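Local structure of tripeptidase (Staphylococcus aureus subsp. aureus, 3RZA) at residues Ile232-Leu237 against Thr286-Thr291; Gly238-Asp241 against Thr245-Ile248. The protein probably hydrolyses small peptides such as tripeptides, as a metal-dependent peptidase of the M20/M25/M40 family. One frame throughout, in Å; residues are numbered along the deposited sequence. Where two conformers were deposited one is given.

Interaction 1 (Ile232-Leu237 against Thr286-Thr291)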
loop_
_atom_site.group_PDB
_atom_site.type_symbol
_atom_site.label_atom_id
_atom_site.label_comp_id
_atom_site.label_asym_id
_atom_site.label_seq_id
_atom_site.Cartn_x
_atom_site.Cartn_y
_atom_site.Cartn_z
ATOM N N ILE A 232 -10.995 -5.613 -11.549
ATOM C CA ILE A 232 -10.127 -6.796 -11.576
ATOM C C ILE A 232 -10.901 -8.116 -11.713
ATOM O O ILE A 232 -10.468 -8.997 -12.481
ATOM C CB ILE A 232 -9.212 -6.870 -10.320
ATOM C CG1 ILE A 232 -8.146 -5.784 -10.357
ATOM C CG2 ILE A 232 -8.538 -8.238 -10.204
ATOM C CD1 ILE A 232 -7.359 -5.696 -9.009
ATOM N N SER A 233 -12.044 -8.237 -11.031
ATOM C CA SER A 233 -12.907 -9.443 -11.151
ATOM C C SER A 233 -13.556 -9.585 -12.535
ATOM O O SER A 233 -13.836 -10.694 -12.980
ATOM C CB SER A 233 -13.996 -9.458 -10.065
ATOM O OG SER A 233 -15.001 -10.437 -10.337
ATOM N N ARG A 234 -13.796 -8.455 -13.214
ATOM C CA ARG A 234 -14.359 -8.464 -14.579
ATOM C C ARG A 234 -13.340 -8.792 -15.688
ATOM O O ARG A 234 -13.737 -9.060 -16.795
ATOM C CB ARG A 234 -14.997 -7.108 -14.904
ATOM C CG ARG A 234 -16.120 -6.713 -13.991
ATOM C CD ARG A 234 -16.624 -5.338 -14.348
ATOM N NE ARG A 234 -17.668 -4.882 -13.427
ATOM C CZ ARG A 234 -18.555 -3.904 -13.670
ATOM N NH1 ARG A 234 -18.525 -3.194 -14.800
ATOM N NH2 ARG A 234 -19.475 -3.610 -12.750
HETATM N N MSE A 235 -12.041 -8.783 -15.362
HETATM C CA MSE A 235 -10.944 -8.656 -16.318
HETATM C C MSE A 235 -10.433 -10.034 -16.634
HETATM O O MSE A 235 -10.443 -10.887 -15.765
HETATM C CB MSE A 235 -9.817 -7.831 -15.643
HETATM C CG MSE A 235 -8.910 -7.142 -16.557
HETATM SE SE MSE A 235 -7.880 -5.819 -15.625
HETATM C CE MSE A 235 -9.219 -4.356 -15.580
ATOM N N LYS A 236 -9.996 -10.256 -17.870
ATOM C CA LYS A 236 -9.212 -11.442 -18.244
ATOM C C LYS A 236 -7.785 -11.210 -17.749
ATOM O O LYS A 236 -7.171 -10.167 -18.044
ATOM C CB LYS A 236 -9.207 -11.655 -19.757
ATOM C CG LYS A 236 -10.604 -11.876 -20.400
ATOM C CD LYS A 236 -10.495 -12.425 -21.868
ATOM C CE LYS A 236 -11.402 -11.694 -22.946
ATOM N NZ LYS A 236 -10.586 -10.825 -23.930
ATOM N N LEU A 237 -7.289 -12.134 -16.943
ATOM C CA LEU A 237 -5.995 -11.996 -16.271
ATOM C C LEU A 237 -5.377 -13.372 -16.149
ATOM O O LEU A 237 -6.051 -14.373 -16.364
ATOM C CB LEU A 237 -6.193 -11.405 -14.870
ATOM C CG LEU A 237 -6.542 -9.935 -14.745
ATOM C CD1 LEU A 237 -6.896 -9.588 -13.302
ATOM C CD2 LEU A 237 -5.416 -9.060 -15.223
ATOM N N THR A 286 -7.845 -1.488 -20.002
ATOM C CA THR A 286 -8.211 -0.059 -20.042
ATOM C C THR A 286 -9.728 0.158 -20.035
ATOM O O THR A 286 -10.264 0.839 -19.135
ATOM C CB THR A 286 -7.610 0.599 -21.299
ATOM O OG1 THR A 286 -6.196 0.402 -21.287
ATOM C CG2 THR A 286 -7.966 2.111 -21.394
ATOM N N ASP A 287 -10.418 -0.462 -20.979
ATOM C CA ASP A 287 -11.890 -0.323 -21.070
ATOM C C ASP A 287 -12.631 -0.796 -19.825
ATOM O O ASP A 287 -13.571 -0.124 -19.390
ATOM C CB ASP A 287 -12.460 -1.051 -22.302
ATOM C CG ASP A 287 -12.080 -0.375 -23.633
ATOM O OD1 ASP A 287 -11.671 0.802 -23.642
ATOM O OD2 ASP A 287 -12.201 -1.032 -24.682
ATOM N N VAL A 288 -12.183 -1.909 -19.233
ATOM C CA VAL A 288 -12.826 -2.436 -18.025
ATOM C C VAL A 288 -12.627 -1.509 -16.809
ATOM O O VAL A 288 -13.586 -1.234 -16.086
ATOM C CB VAL A 288 -12.400 -3.905 -17.723
ATOM C CG1 VAL A 288 -12.845 -4.315 -16.355
ATOM C CG2 VAL A 288 -13.027 -4.848 -18.779
ATOM N N PHE A 289 -11.414 -0.986 -16.622
ATOM C CA PHE A 289 -11.169 0.034 -15.582
ATOM C C PHE A 289 -12.042 1.286 -15.747
ATOM O O PHE A 289 -12.716 1.695 -14.807
ATOM C CB PHE A 289 -9.681 0.470 -15.560
ATOM C CG PHE A 289 -8.755 -0.501 -14.872
ATOM C CD1 PHE A 289 -9.029 -0.969 -13.587
ATOM C CD2 PHE A 289 -7.586 -0.924 -15.502
ATOM C CE1 PHE A 289 -8.173 -1.847 -12.938
ATOM C CE2 PHE A 289 -6.707 -1.795 -14.852
ATOM C CZ PHE A 289 -7.015 -2.266 -13.556
ATOM N N GLU A 290 -12.040 1.853 -16.955
ATOM C CA GLU A 290 -12.760 3.085 -17.251
ATOM C C GLU A 290 -14.281 2.939 -17.109
ATOM O O GLU A 290 -14.914 3.723 -16.373
ATOM C CB GLU A 290 -12.382 3.596 -18.639
ATOM C CG GLU A 290 -10.909 4.107 -18.696
ATOM C CD GLU A 290 -10.474 4.611 -20.088
ATOM O OE1 GLU A 290 -11.126 4.244 -21.092
ATOM O OE2 GLU A 290 -9.456 5.357 -20.177
ATOM N N THR A 291 -14.841 1.884 -17.708
ATOM C CA THR A 291 -16.286 1.650 -17.667
ATOM C C THR A 291 -16.774 1.225 -16.280
ATOM O O THR A 291 -17.851 1.642 -15.882
ATOM C CB THR A 291 -16.753 0.616 -18.723
ATOM O OG1 THR A 291 -16.071 -0.614 -18.509
ATOM C CG2 THR A 291 -16.466 1.092 -20.101
#

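Interaction 2 (Gly238-Asp241 against Thr245-Ile248)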
loop_
_atom_site.group_PDB
_atom_site.type_symbol
_atom_site.label_atom_id
_atom_site.label_comp_id
_atom_site.label_asym_id
_atom_site.label_seq_id
_atom_site.Cartn_x
_atom_site.Cartn_y
_atom_site.Cartn_z
ATOM N N GLY A 238 -4.096 -13.417 -15.781
ATOM C CA GLY A 238 -3.358 -14.670 -15.656
ATOM C C GLY A 238 -3.017 -15.160 -17.049
ATOM O O GLY A 238 -2.569 -14.375 -17.879
ATOM N N GLN A 239 -3.247 -16.445 -17.315
ATOM C CA GLN A 239 -2.982 -17.011 -18.648
ATOM C C GLN A 239 -4.189 -16.696 -19.504
ATOM O O GLN A 239 -5.136 -17.472 -19.556
ATOM C CB GLN A 239 -2.701 -18.516 -18.566
ATOM C CG GLN A 239 -2.088 -19.132 -19.859
ATOM C CD GLN A 239 -0.635 -18.690 -20.115
ATOM O OE1 GLN A 239 0.203 -18.682 -19.200
ATOM N NE2 GLN A 239 -0.340 -18.321 -21.358
ATOM N N VAL A 240 -4.165 -15.520 -20.130
ATOM C CA VAL A 240 -5.299 -15.033 -20.927
ATOM C C VAL A 240 -5.605 -15.975 -22.115
ATOM O O VAL A 240 -6.754 -16.327 -22.358
ATOM C CB VAL A 240 -5.056 -13.571 -21.422
ATOM C CG1 VAL A 240 -6.157 -13.126 -22.410
ATOM C CG2 VAL A 240 -4.956 -12.611 -20.220
ATOM N N ASP A 241 -4.564 -16.373 -22.833
ATOM C CA ASP A 241 -4.653 -17.478 -23.802
ATOM C C ASP A 241 -3.298 -18.155 -23.883
ATOM O O ASP A 241 -2.406 -17.834 -23.070
ATOM C CB ASP A 241 -5.209 -16.997 -25.187
ATOM C CG ASP A 241 -4.299 -15.969 -25.926
ATOM O OD1 ASP A 241 -3.033 -16.006 -25.883
ATOM O OD2 ASP A 241 -4.890 -15.131 -26.640
ATOM N N THR A 245 -0.386 -13.240 -21.488
ATOM C CA THR A 245 -0.510 -13.183 -20.030
ATOM C C THR A 245 -0.839 -11.761 -19.555
ATOM O O THR A 245 -0.595 -10.797 -20.265
ATOM C CB THR A 245 0.788 -13.745 -19.294
ATOM O OG1 THR A 245 1.923 -12.906 -19.539
ATOM C CG2 THR A 245 1.116 -15.142 -19.746
ATOM N N ALA A 246 -1.395 -11.658 -18.343
ATOM C CA ALA A 246 -1.627 -10.380 -17.692
ATOM C C ALA A 246 -1.604 -10.534 -16.149
ATOM O O ALA A 246 -2.048 -11.541 -15.619
ATOM C CB ALA A 246 -2.951 -9.790 -18.170
ATOM N N ASN A 247 -1.028 -9.539 -15.465
ATOM C CA ASN A 247 -0.794 -9.571 -14.026
ATOM C C ASN A 247 -1.070 -8.201 -13.379
ATOM O O ASN A 247 -0.572 -7.178 -13.861
ATOM C CB ASN A 247 0.658 -9.961 -13.750
ATOM C CG ASN A 247 0.910 -10.294 -12.280
ATOM O OD1 ASN A 247 0.245 -11.150 -11.723
ATOM N ND2 ASN A 247 1.904 -9.634 -11.663
ATOM N N ILE A 248 -1.869 -8.192 -12.305
ATOM C CA ILE A 248 -1.960 -7.041 -11.396
ATOM C C ILE A 248 -0.888 -7.257 -10.336
ATOM O O ILE A 248 -1.019 -8.127 -9.461
ATOM C CB ILE A 248 -3.347 -6.900 -10.732
ATOM C CG1 ILE A 248 -4.480 -6.899 -11.773
ATOM C CG2 ILE A 248 -3.398 -5.620 -9.883
ATOM C CD1 ILE A 248 -4.405 -5.783 -12.842
#

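Interaction 1 (Ile232-Leu237 against Thr286-Thr291)
Met235, a selenomethionine, and Phe289 form a Met-aromatic contact where the chain leaving helix 224-234 passes helix 275-295; these two helices lie on one face of the sheet in the domain that projects from the metal-binding part of the chain, probably the dimerisation domain of M20 peptidases. The CH-pi part is nearly ideal: Met235 CE stands 3.5 Å from the centroid of the Phe289 ring, 7° off its normal, and touches all six ring carbons almost equally. Met235 SE is a more oblique neighbour, 4.7 Å from the Phe289 centroid. A bend at chi3 (-81°) turns the methyl down onto the ring after an otherwise extended side chain, and the two side chains cross at about a right angle. Beyond this pair, Phe289 reaches the sheet, packing on Ala206 and Val302.

Apolar packing widens the contact on the side of Val288. Its CG1, anti to the backbone N (chi1 169°), wedges between Met235 CE at 3.7 Å and Arg234 CB at 3.8 Å. The arginine therefore contributes the root of its side chain, while its extended chain carries the guanidinium on to a salt bridge with Glu295.

No hydrogen bond crosses between the segments; within 286-291, Asp287 O accepts from Thr291 N and, from the opposite face of its carbonyl plane, from Thr291 OG1 at 2.7 Å.

Interaction 2 (Gly238-Asp241 against Thr245-Ile248)
Gly238 and Ala246 make an antiparallel hydrogen-bonded pair, their backbones joined by two bonds: Gly238 N to Ala246 O at 2.8 Å and Ala246 N to Gly238 O at 3.0 Å. The same carbonyl oxygen of Gly238 also receives a CA-H...O contact, Thr245 CA lying 3.2 Å from Gly238 O. Gly238 has a positive phi (76°), a conformation that residues with a side chain adopt less readily.

Past this pair the chain turns a corner at Gln239, the centre of an inverse gamma turn. The Gln239 side chain curls back toward the backbone that follows it: with chi2 at 70° bending the chain, NE2 donates to Asp241 O at 2.7 Å, the acceptor close to the amide plane and the N-H...O angle 160°. That bond fixes the rotation of the carboxamide, which passes obliquely by the methyl of Thr245, where Gln239 OE1 is 3.7 Å from Thr245 CG2. The Thr245 side chain also lies close to a bound isopropanol, and that of Gln239 packs on Pro218 of the second subunit.

Val240 comes across from the corner and sets CG2 against Ala246 CB at 4.0 Å. Gln281 of helix 275-295 touches both of these side chains. Asp241 instead holds the turn that follows, its OD1 accepting from Ile243 N and bonding with Thr244 OG1.

Val240 and Asp241 both face Thr244, a classic beta bulge, so the whole forms a bulged antiparallel hairpin that leads the chain from helix 224-234 into sheet strand 244-253.

In the fold
Interactions 1 and 2 have their centres about 12 Å apart in the same projecting domain. Along the chain, helix 224-234 runs out through Met235 to Leu237, the hairpin of interaction 2 follows directly, and strands 244-253 and 263-272 precede the return through helix 275-295, which supplies 286-291. Leu237 ties the two together: its CD2 is 3.9 Å from Ala246 CB and its CD1 3.9 Å from Ile248 CG1, while Ile232 CD1 adds a contact with Ile248 CG2. Helix exit and strand entry thus share one apolar layer between helices and sheet. Both contacts also touch the second subunit, with Leu237 packing on its Asn226 and Ile248 on its Ile225.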